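Local coordinates for fatty acid-binding protein TM_1468 (Thermotoga maritima, PDB 1VPV) that binds long-chain fatty acids such as palmitate and may take part in lipid transport or fatty acid metabolism, at residues I38-V43 with G277-T282; A172-S177 with V203-E208; D180-G185 with T282-G287. All coordinates share one frame; numbering follows the deposited sequence.

Contact 1: residues I38-V43 with G277-T282. With PLM (palmitic acid), chain D.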
loop_
_atom_site.group_PDB
_atom_site.type_symbol
_atom_site.label_atom_id
_atom_site.label_comp_id
_atom_site.label_asym_id
_atom_site.label_seq_id
_atom_site.Cartn_x
_atom_site.Cartn_y
_atom_site.Cartn_z
ATOM N N ILE A 38 -2.919 5.572 -10.104
ATOM C CA ILE A 38 -3.451 4.928 -11.308
ATOM C C ILE A 38 -4.299 3.721 -10.896
ATOM O O ILE A 38 -3.832 2.881 -10.163
ATOM C CB ILE A 38 -2.359 4.521 -12.342
ATOM C CG1 ILE A 38 -3.000 3.820 -13.529
ATOM C CG2 ILE A 38 -1.265 3.637 -11.722
ATOM C CD1 ILE A 38 -2.030 3.583 -14.677
ATOM N N PRO A 39 -5.567 3.665 -11.352
ATOM C CA PRO A 39 -6.461 2.594 -10.907
ATOM C C PRO A 39 -6.114 1.202 -11.443
ATOM O O PRO A 39 -5.854 1.031 -12.635
ATOM C CB PRO A 39 -7.846 3.016 -11.442
ATOM C CG PRO A 39 -7.678 4.360 -12.063
ATOM C CD PRO A 39 -6.228 4.602 -12.287
ATOM N N LEU A 40 -6.132 0.216 -10.558
ATOM C CA LEU A 40 -6.308 -1.149 -11.003
ATOM C C LEU A 40 -7.824 -1.408 -11.118
ATOM O O LEU A 40 -8.647 -0.524 -10.842
ATOM C CB LEU A 40 -5.646 -2.134 -10.033
ATOM C CG LEU A 40 -4.156 -2.378 -10.211
ATOM C CD1 LEU A 40 -3.338 -1.149 -9.769
ATOM C CD2 LEU A 40 -3.722 -3.609 -9.450
ATOM N N TYR A 41 -8.173 -2.624 -11.526
ATOM C CA TYR A 41 -9.556 -2.987 -11.798
ATOM C C TYR A 41 -10.074 -4.128 -10.928
ATOM O O TYR A 41 -9.338 -5.028 -10.513
ATOM C CB TYR A 41 -9.731 -3.350 -13.259
ATOM C CG TYR A 41 -9.292 -2.268 -14.198
ATOM C CD1 TYR A 41 -10.118 -1.191 -14.480
ATOM C CD2 TYR A 41 -8.051 -2.339 -14.833
ATOM C CE1 TYR A 41 -9.718 -0.181 -15.338
ATOM C CE2 TYR A 41 -7.639 -1.335 -15.728
ATOM C CZ TYR A 41 -8.479 -0.259 -15.967
ATOM O OH TYR A 41 -8.072 0.730 -16.836
ATOM N N VAL A 42 -11.367 -4.042 -10.678
ATOM C CA VAL A 42 -12.110 -5.002 -9.908
ATOM C C VAL A 42 -13.189 -5.571 -10.867
ATOM O O VAL A 42 -13.994 -4.822 -11.426
ATOM C CB VAL A 42 -12.742 -4.321 -8.661
ATOM C CG1 VAL A 42 -13.773 -5.210 -8.001
ATOM C CG2 VAL A 42 -11.676 -3.979 -7.680
ATOM N N VAL A 43 -13.167 -6.887 -11.053
ATOM C CA VAL A 43 -14.061 -7.581 -11.971
ATOM C C VAL A 43 -14.902 -8.580 -11.195
ATOM O O VAL A 43 -14.380 -9.549 -10.674
ATOM C CB VAL A 43 -13.263 -8.335 -13.052
ATOM C CG1 VAL A 43 -14.202 -8.983 -14.048
ATOM C CG2 VAL A 43 -12.346 -7.361 -13.778
ATOM N N GLY A 277 -8.205 0.735 -0.521
ATOM C CA GLY A 277 -8.992 0.845 -1.760
ATOM C C GLY A 277 -9.734 -0.436 -2.137
ATOM O O GLY A 277 -9.776 -1.401 -1.375
ATOM N N LYS A 278 -10.311 -0.432 -3.331
ATOM C CA LYS A 278 -11.146 -1.554 -3.797
ATOM C C LYS A 278 -10.335 -2.844 -4.003
ATOM O O LYS A 278 -10.755 -3.928 -3.618
ATOM C CB LYS A 278 -11.901 -1.195 -5.102
ATOM C CG LYS A 278 -12.604 0.156 -5.105
ATOM C CD LYS A 278 -13.537 0.262 -6.317
ATOM C CE LYS A 278 -14.242 1.613 -6.398
ATOM N NZ LYS A 278 -14.889 1.735 -7.727
ATOM N N VAL A 279 -9.171 -2.718 -4.608
ATOM C CA VAL A 279 -8.342 -3.891 -4.888
ATOM C C VAL A 279 -7.790 -4.514 -3.598
ATOM O O VAL A 279 -7.908 -5.716 -3.372
ATOM C CB VAL A 279 -7.225 -3.538 -5.877
ATOM C CG1 VAL A 279 -6.290 -4.697 -6.071
ATOM C CG2 VAL A 279 -7.844 -3.159 -7.222
ATOM N N ILE A 280 -7.193 -3.718 -2.741
ATOM C CA ILE A 280 -6.671 -4.269 -1.511
ATOM C C ILE A 280 -7.809 -4.921 -0.684
ATOM O O ILE A 280 -7.690 -6.062 -0.198
ATOM C CB ILE A 280 -5.873 -3.206 -0.746
ATOM C CG1 ILE A 280 -4.559 -2.911 -1.502
ATOM C CG2 ILE A 280 -5.605 -3.641 0.674
ATOM C CD1 ILE A 280 -3.506 -3.996 -1.385
ATOM N N THR A 281 -8.924 -4.219 -0.585
ATOM C CA THR A 281 -10.068 -4.732 0.163
ATOM C C THR A 281 -10.552 -6.064 -0.367
ATOM O O THR A 281 -10.938 -6.958 0.397
ATOM C CB THR A 281 -11.236 -3.743 0.102
ATOM O OG1 THR A 281 -10.789 -2.507 0.651
ATOM C CG2 THR A 281 -12.397 -4.227 0.935
ATOM N N THR A 282 -10.570 -6.166 -1.688
ATOM C CA THR A 282 -11.080 -7.340 -2.373
ATOM C C THR A 282 -10.284 -8.540 -1.919
ATOM O O THR A 282 -10.855 -9.619 -1.691
ATOM C CB THR A 282 -11.028 -7.148 -3.903
ATOM O OG1 THR A 282 -12.103 -6.260 -4.318
ATOM C CG2 THR A 282 -11.145 -8.502 -4.629
HETATM C C1 PLM D . -3.629 -7.247 -9.427
HETATM O O1 PLM D . -2.654 -7.137 -10.229
HETATM O O2 PLM D . -4.711 -7.826 -9.766
HETATM C C2 PLM D . -3.479 -6.643 -8.050
HETATM C C3 PLM D . -3.188 -7.706 -7.010
HETATM C C4 PLM D . -3.187 -7.087 -5.619
HETATM C C5 PLM D . -2.965 -8.188 -4.586
HETATM C C6 PLM D . -2.958 -7.657 -3.176
HETATM C C7 PLM D . -2.670 -8.737 -2.145
HETATM C C8 PLM D . -3.066 -8.279 -0.744
HETATM C C9 PLM D . -2.074 -7.285 -0.181
HETATM C CA PLM D . -2.501 -6.758 1.175
HETATM C CB PLM D . -1.410 -5.887 1.778
HETATM C CC PLM D . -1.949 -5.125 2.986
HETATM C CD PLM D . -0.840 -4.357 3.735
HETATM C CE PLM D . -1.399 -3.427 4.797
HETATM C CF PLM D . -0.314 -2.804 5.663
HETATM C CG PLM D . 0.310 -1.561 5.023
#
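V279 meets L40 and V42 through one methyl, CG2, while its other methyl faces the bound palmitate. The apolar contacts centre on that CG2, which lies 3.7 Å from L40 CB and 3.9 Å from V42 CG2; the V42 and V279 side chains slide past each other in opposite directions. With V279 CG1 anti to the backbone N (chi1 175°), the two branches divide their work, and CG1 comes within 3.9 Å of palmitate C4. A beta-branched residue suits a helix face lying between a strand and a lipid. L40 is similarly shared: its CB touches V279, and CD2 reaches palmitate C2 at 3.4 Å. The next helix residue, I280, rests its CD1 near palmitate C9.

Mixed contacts flank this core. K278 CB packs on V42 CG2 at 3.8 Å, the side chains crossing at about a right angle, and the extended lysine then carries NZ away to salt bridges with E50 and E58. V42 CG2 also nears T282 OG1.

The polar bonds run within the helix. K278 O is gripped from opposite faces of its carbonyl plane by T282 OG1, at 2.8 Å, and T282 N, so the hydroxyl is satisfied beside apolar neighbours. An alanine at T282 removes the hydroxyl, which would probably leave K278 O to the backbone N of T282 and open a small gap beside the V42 methyls.

Strand 41-43 packs on helix 278-282 with axes 8.5 Å apart and inclined at 48°; L40, just before that strand, and V279 line the carboxylate end of the DegV fatty-acid site, where S108 and T75 hydrogen-bond the palmitate.

Contact 2: residues A172-S177 with V203-E208. With PLM (palmitic acid), chain D.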
loop_
_atom_site.group_PDB
_atom_site.type_symbol
_atom_site.label_atom_id
_atom_site.label_comp_id
_atom_site.label_asym_id
_atom_site.label_seq_id
_atom_site.Cartn_x
_atom_site.Cartn_y
_atom_site.Cartn_z
ATOM N N ALA A 172 5.138 -3.484 5.982
ATOM C CA ALA A 172 3.676 -3.644 5.888
ATOM C C ALA A 172 3.271 -4.837 6.761
ATOM O O ALA A 172 3.766 -5.963 6.565
ATOM C CB ALA A 172 3.270 -3.859 4.461
ATOM N N ILE A 173 2.424 -4.562 7.752
ATOM C CA ILE A 173 2.044 -5.508 8.815
ATOM C C ILE A 173 0.527 -5.336 9.074
ATOM O O ILE A 173 0.045 -4.216 9.271
ATOM C CB ILE A 173 2.861 -5.228 10.093
ATOM C CG1 ILE A 173 4.370 -5.382 9.796
ATOM C CG2 ILE A 173 2.434 -6.143 11.243
ATOM C CD1 ILE A 173 5.296 -4.982 10.932
ATOM N N PHE A 174 -0.234 -6.426 9.057
ATOM C CA PHE A 174 -1.710 -6.308 9.118
ATOM C C PHE A 174 -2.362 -7.599 9.585
ATOM O O PHE A 174 -1.713 -8.663 9.631
ATOM C CB PHE A 174 -2.295 -5.867 7.743
ATOM C CG PHE A 174 -2.149 -6.894 6.634
ATOM C CD1 PHE A 174 -0.901 -7.148 6.040
ATOM C CD2 PHE A 174 -3.260 -7.589 6.167
ATOM C CE1 PHE A 174 -0.760 -8.089 4.969
ATOM C CE2 PHE A 174 -3.150 -8.507 5.128
ATOM C CZ PHE A 174 -1.880 -8.774 4.525
ATOM N N TYR A 175 -3.637 -7.496 9.960
ATOM C CA TYR A 175 -4.436 -8.689 10.296
ATOM C C TYR A 175 -5.770 -8.647 9.627
ATOM O O TYR A 175 -6.362 -7.571 9.452
ATOM C CB TYR A 175 -4.607 -8.888 11.790
ATOM C CG TYR A 175 -5.510 -7.906 12.559
ATOM C CD1 TYR A 175 -6.907 -7.958 12.456
ATOM C CD2 TYR A 175 -4.973 -6.991 13.449
ATOM C CE1 TYR A 175 -7.713 -7.100 13.148
ATOM C CE2 TYR A 175 -5.792 -6.119 14.180
ATOM C CZ TYR A 175 -7.143 -6.200 14.030
ATOM O OH TYR A 175 -7.936 -5.366 14.743
ATOM N N VAL A 176 -6.233 -9.837 9.249
ATOM C CA VAL A 176 -7.545 -10.043 8.676
ATOM C C VAL A 176 -8.340 -10.915 9.640
ATOM O O VAL A 176 -7.764 -11.591 10.495
ATOM C CB VAL A 176 -7.445 -10.729 7.284
ATOM C CG1 VAL A 176 -6.683 -9.843 6.311
ATOM C CG2 VAL A 176 -6.807 -12.103 7.392
ATOM N N SER A 177 -9.658 -10.910 9.506
ATOM C CA SER A 177 -10.494 -11.764 10.332
ATOM C C SER A 177 -11.036 -12.977 9.572
ATOM O O SER A 177 -11.485 -13.955 10.188
ATOM C CB SER A 177 -11.640 -10.963 10.935
ATOM O OG SER A 177 -12.472 -10.493 9.878
ATOM N N VAL A 203 -5.792 -13.441 11.689
ATOM C CA VAL A 203 -4.585 -13.959 11.083
ATOM C C VAL A 203 -3.706 -12.777 10.795
ATOM O O VAL A 203 -4.141 -11.842 10.107
ATOM C CB VAL A 203 -4.923 -14.660 9.757
ATOM C CG1 VAL A 203 -3.659 -15.073 8.974
ATOM C CG2 VAL A 203 -5.750 -15.880 10.060
ATOM N N CYS A 204 -2.473 -12.837 11.299
ATOM C CA CYS A 204 -1.496 -11.766 11.143
ATOM C C CYS A 204 -0.530 -12.046 10.016
ATOM O O CYS A 204 0.083 -13.104 9.959
ATOM C CB CYS A 204 -0.714 -11.552 12.447
ATOM S SG CYS A 204 -1.759 -11.290 13.933
ATOM N N LEU A 205 -0.363 -11.067 9.140
ATOM C CA LEU A 205 0.572 -11.189 8.055
ATOM C C LEU A 205 1.533 -10.010 8.015
ATOM O O LEU A 205 1.286 -8.949 8.625
ATOM C CB LEU A 205 -0.162 -11.302 6.713
ATOM C CG LEU A 205 -1.198 -12.436 6.546
ATOM C CD1 LEU A 205 -2.592 -12.043 7.039
ATOM C CD2 LEU A 205 -1.308 -12.832 5.111
ATOM N N HIS A 206 2.641 -10.217 7.305
ATOM C CA HIS A 206 3.513 -9.126 6.877
ATOM C C HIS A 206 4.027 -9.438 5.502
ATOM O O HIS A 206 3.744 -10.493 4.938
ATOM C CB HIS A 206 4.677 -8.896 7.841
ATOM C CG HIS A 206 5.645 -10.036 7.908
ATOM N ND1 HIS A 206 7.003 -9.861 7.767
ATOM C CD2 HIS A 206 5.456 -11.366 8.097
ATOM C CE1 HIS A 206 7.608 -11.033 7.871
ATOM N NE2 HIS A 206 6.693 -11.962 8.078
ATOM N N ILE A 207 4.763 -8.486 4.954
ATOM C CA ILE A 207 5.383 -8.627 3.665
ATOM C C ILE A 207 6.876 -8.712 3.843
ATOM O O ILE A 207 7.460 -7.861 4.471
ATOM C CB ILE A 207 5.063 -7.414 2.815
ATOM C CG1 ILE A 207 3.544 -7.298 2.709
ATOM C CG2 ILE A 207 5.774 -7.545 1.463
ATOM C CD1 ILE A 207 3.037 -6.513 1.519
ATOM N N GLU A 208 7.488 -9.703 3.223
ATOM C CA GLU A 208 8.907 -9.988 3.378
ATOM C C GLU A 208 9.395 -10.418 2.009
ATOM O O GLU A 208 8.882 -11.389 1.463
ATOM C CB GLU A 208 9.100 -11.088 4.426
ATOM C CG GLU A 208 10.533 -11.697 4.564
ATOM C CD GLU A 208 10.780 -12.177 5.997
ATOM O OE1 GLU A 208 11.191 -11.327 6.837
ATOM O OE2 GLU A 208 10.533 -13.380 6.296
HETATM C C1 PLM D . -3.629 -7.247 -9.427
HETATM O O1 PLM D . -2.654 -7.137 -10.229
HETATM O O2 PLM D . -4.711 -7.826 -9.766
HETATM C C2 PLM D . -3.479 -6.643 -8.050
HETATM C C3 PLM D . -3.188 -7.706 -7.010
HETATM C C4 PLM D . -3.187 -7.087 -5.619
HETATM C C5 PLM D . -2.965 -8.188 -4.586
HETATM C C6 PLM D . -2.958 -7.657 -3.176
HETATM C C7 PLM D . -2.670 -8.737 -2.145
HETATM C C8 PLM D . -3.066 -8.279 -0.744
HETATM C C9 PLM D . -2.074 -7.285 -0.181
HETATM C CA PLM D . -2.501 -6.758 1.175
HETATM C CB PLM D . -1.410 -5.887 1.778
HETATM C CC PLM D . -1.949 -5.125 2.986
HETATM C CD PLM D . -0.840 -4.357 3.735
HETATM C CE PLM D . -1.399 -3.427 4.797
HETATM C CF PLM D . -0.314 -2.804 5.663
HETATM C CG PLM D . 0.310 -1.561 5.023
HETATM O O HOH W 1 6.955 -5.648 5.850
#
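F174 and L205 meet in the apolar centre, where the phenylalanine ring is sandwiched: L205 CB lies over one face, 4.1 Å from the ring centroid in a CH-pi contact, and palmitate CC sits 3.7 Å above the middle of the opposite face. F174 CG stands between the backbone N and carbonyl carbon (chi1 67°), a crowded position that starts the ring off toward this slot. A flat aromatic suits a place that must offer one face to protein and the other to lipid. On the same side of the sheet V176 CG2 packs on V203 CB at 4.0 Å, the two valines side by side and pointing the same way, and A172 CB fits between I207 CG1 and palmitate CG; so small a residue lets the lipid tail come close.

The other side carries I173 with H206 and Y175 with C204, both non-hydrogen-bonded pairs. I173 CG1 touches H206 CB at 4.0 Å, while the imidazole swings away to meet the Y215 ring.

Outward lies the backbone ladder. F174 and L205 exchange two bonds, V176 and V203 two more, and I207 N bonds A172 O; water 1 links A172 N to I207 O. These are neighbouring antiparallel strands in the six-stranded mixed sheet of the DegV fold, their F174 side flooring the tail end of the fatty-acid site.

Contact 3: residues D180-G185 with T282-G287. With PLM (palmitic acid), chain D.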
loop_
_atom_site.group_PDB
_atom_site.type_symbol
_atom_site.label_atom_id
_atom_site.label_comp_id
_atom_site.label_asym_id
_atom_site.label_seq_id
_atom_site.Cartn_x
_atom_site.Cartn_y
_atom_site.Cartn_z
ATOM N N ASP A 180 -10.187 -16.515 4.070
ATOM C CA ASP A 180 -10.715 -16.927 2.772
ATOM C C ASP A 180 -10.590 -15.917 1.650
ATOM O O ASP A 180 -10.467 -16.291 0.503
ATOM C CB ASP A 180 -12.182 -17.288 2.904
ATOM C CG ASP A 180 -12.381 -18.625 3.550
ATOM O OD1 ASP A 180 -11.432 -19.434 3.506
ATOM O OD2 ASP A 180 -13.489 -18.882 4.072
ATOM N N TYR A 181 -10.634 -14.640 1.970
ATOM C CA TYR A 181 -10.442 -13.603 0.971
ATOM C C TYR A 181 -9.046 -13.665 0.362
ATOM O O TYR A 181 -8.893 -13.718 -0.874
ATOM C CB TYR A 181 -10.683 -12.246 1.585
ATOM C CG TYR A 181 -12.152 -11.883 1.817
ATOM C CD1 TYR A 181 -12.782 -12.169 3.010
ATOM C CD2 TYR A 181 -12.867 -11.167 0.864
ATOM C CE1 TYR A 181 -14.105 -11.792 3.222
ATOM C CE2 TYR A 181 -14.175 -10.794 1.074
ATOM C CZ TYR A 181 -14.785 -11.115 2.239
ATOM O OH TYR A 181 -16.079 -10.759 2.434
ATOM N N LEU A 182 -8.024 -13.676 1.212
ATOM C CA LEU A 182 -6.651 -13.802 0.711
ATOM C C LEU A 182 -6.444 -15.096 -0.083
ATOM O O LEU A 182 -5.811 -15.106 -1.152
ATOM C CB LEU A 182 -5.660 -13.730 1.863
ATOM C CG LEU A 182 -5.376 -12.312 2.363
ATOM C CD1 LEU A 182 -4.580 -12.379 3.644
ATOM C CD2 LEU A 182 -4.550 -11.582 1.308
ATOM N N VAL A 183 -7.004 -16.188 0.428
ATOM C CA VAL A 183 -6.879 -17.449 -0.260
ATOM C C VAL A 183 -7.550 -17.357 -1.625
ATOM O O VAL A 183 -6.946 -17.790 -2.603
ATOM C CB VAL A 183 -7.387 -18.644 0.566
ATOM C CG1 VAL A 183 -7.394 -19.909 -0.270
ATOM C CG2 VAL A 183 -6.473 -18.883 1.788
ATOM N N LYS A 184 -8.747 -16.755 -1.715
ATOM C CA LYS A 184 -9.389 -16.638 -3.016
ATOM C C LYS A 184 -8.608 -15.734 -3.929
ATOM O O LYS A 184 -8.573 -15.960 -5.132
ATOM C CB LYS A 184 -10.821 -16.101 -2.942
ATOM C CG LYS A 184 -11.504 -15.999 -4.330
ATOM C CD LYS A 184 -12.847 -15.335 -4.264
ATOM C CE LYS A 184 -13.273 -14.761 -5.632
ATOM N NZ LYS A 184 -13.811 -15.811 -6.457
ATOM N N GLY A 185 -8.047 -14.674 -3.383
ATOM C CA GLY A 185 -7.227 -13.757 -4.174
ATOM C C GLY A 185 -5.985 -14.368 -4.847
ATOM O O GLY A 185 -5.570 -13.877 -5.889
ATOM N N THR A 282 -10.570 -6.166 -1.688
ATOM C CA THR A 282 -11.080 -7.340 -2.373
ATOM C C THR A 282 -10.284 -8.540 -1.919
ATOM O O THR A 282 -10.855 -9.619 -1.691
ATOM C CB THR A 282 -11.028 -7.148 -3.903
ATOM O OG1 THR A 282 -12.103 -6.260 -4.318
ATOM C CG2 THR A 282 -11.145 -8.502 -4.629
ATOM N N HIS A 283 -8.980 -8.331 -1.731
ATOM C CA HIS A 283 -8.073 -9.402 -1.345
ATOM C C HIS A 283 -8.036 -9.643 0.148
ATOM O O HIS A 283 -7.805 -10.775 0.541
ATOM C CB HIS A 283 -6.643 -9.114 -1.807
ATOM C CG HIS A 283 -6.433 -9.376 -3.244
ATOM N ND1 HIS A 283 -5.941 -10.575 -3.702
ATOM C CD2 HIS A 283 -6.677 -8.613 -4.336
ATOM C CE1 HIS A 283 -5.898 -10.543 -5.026
ATOM N NE2 HIS A 283 -6.310 -9.352 -5.431
ATOM N N VAL A 284 -8.212 -8.608 0.976
ATOM C CA VAL A 284 -8.014 -8.804 2.425
ATOM C C VAL A 284 -9.289 -9.042 3.167
ATOM O O VAL A 284 -9.288 -9.708 4.214
ATOM C CB VAL A 284 -7.218 -7.662 3.149
ATOM C CG1 VAL A 284 -5.777 -7.662 2.704
ATOM C CG2 VAL A 284 -7.837 -6.316 2.928
ATOM N N GLY A 285 -10.369 -8.485 2.623
ATOM C CA GLY A 285 -11.695 -8.609 3.213
ATOM C C GLY A 285 -11.999 -7.452 4.164
ATOM O O GLY A 285 -11.091 -6.898 4.796
ATOM N N PRO A 286 -13.276 -7.090 4.285
ATOM C CA PRO A 286 -13.645 -5.986 5.156
ATOM C C PRO A 286 -13.327 -6.362 6.583
ATOM O O PRO A 286 -13.327 -7.555 6.897
ATOM C CB PRO A 286 -15.174 -5.866 4.982
ATOM C CG PRO A 286 -15.516 -6.676 3.782
ATOM C CD PRO A 286 -14.441 -7.701 3.624
ATOM N N GLY A 287 -13.061 -5.346 7.418
ATOM C CA GLY A 287 -12.657 -5.544 8.806
ATOM C C GLY A 287 -11.153 -5.408 9.004
ATOM O O GLY A 287 -10.714 -5.090 10.089
HETATM C C1 PLM D . -3.629 -7.247 -9.427
HETATM O O1 PLM D . -2.654 -7.137 -10.229
HETATM O O2 PLM D . -4.711 -7.826 -9.766
HETATM C C2 PLM D . -3.479 -6.643 -8.050
HETATM C C3 PLM D . -3.188 -7.706 -7.010
HETATM C C4 PLM D . -3.187 -7.087 -5.619
HETATM C C5 PLM D . -2.965 -8.188 -4.586
HETATM C C6 PLM D . -2.958 -7.657 -3.176
HETATM C C7 PLM D . -2.670 -8.737 -2.145
HETATM C C8 PLM D . -3.066 -8.279 -0.744
HETATM C C9 PLM D . -2.074 -7.285 -0.181
HETATM C CA PLM D . -2.501 -6.758 1.175
HETATM C CB PLM D . -1.410 -5.887 1.778
HETATM C CC PLM D . -1.949 -5.125 2.986
HETATM C CD PLM D . -0.840 -4.357 3.735
HETATM C CE PLM D . -1.399 -3.427 4.797
HETATM C CF PLM D . -0.314 -2.804 5.663
HETATM C CG PLM D . 0.310 -1.561 5.023
HETATM O O HOH W 2 -10.366 -12.050 -2.510
HETATM O O HOH W 3 -4.674 -12.982 -2.383
HETATM O O HOH W 4 -8.383 -12.453 4.042
#
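Y181 lays its ring over G285, whose CA sits almost above the ring centre, 3.6 Å from the centroid, in a CH-pi contact. Glycine suits this place twice: its phi is positive as the chain leaves the helix, and a CB would run into Y181 CD1. Beyond it P286 CD approaches Y181 CZ at 3.7 Å, while T282 O lies at the ring edge, near its plane.

H283 is the second flat group. One face of its imidazole is covered by palmitate C5, 3.6 Å above its centre; G185 O lies at the edge, 3.5 Å from CE1. G185 also brings its CA against ND1, where any side chain would collide with the ring. With CG anti to the carbonyl carbon (chi1 -78°), the imidazole sets off on the course that ends between helix 180-185 and the lipid. L182 packs CG and CD2 against H283 O, and CD2 also nears V284 CG1 at 4.3 Å.

Three waters make up the next layer, standing in for direct hydrogen bonds between the segments. Water 2 donates to both Y181 O and T282 O, and water 4 joins L182 N to V284 O. Water 3 donates to L182 O and sits in the H283 ring plane, 3.0 Å from ND1. The far nitrogen, NE2, is hydrogen-bonded to T75 OG1, which also binds the palmitate, so H283 touches the lipid directly and also holds T75, consistent with a role in orienting that hydroxyl.

Helix 180-185 thus sits against the C-terminal end of helix 278-284, whose V284 packs on F174 and V176 of strand 170-176, while T282 and P286 touch helix 56-68.

Overall arrangement
From the N terminus, residues 38-43 open the longest loop, which contact 1 closes only when the chain reaches 277-282, joining strand 35-43 of the first sheet to helix 278-284. Contact 2 is nested inside that loop: 172-177 pairs with 203-208 in the second sheet, after an excursion out of it that holds helix 180-185. That helix waits for 282-287, so contact 3 crosses both of the others. Contacts 1 and 3 share T282 and use successive parts of one helix. Contacts 2 and 3 touch directly, with L205 against L182. All three reach the palmitate, tying both sheets and helices 180-185 and 278-284 around one lipid.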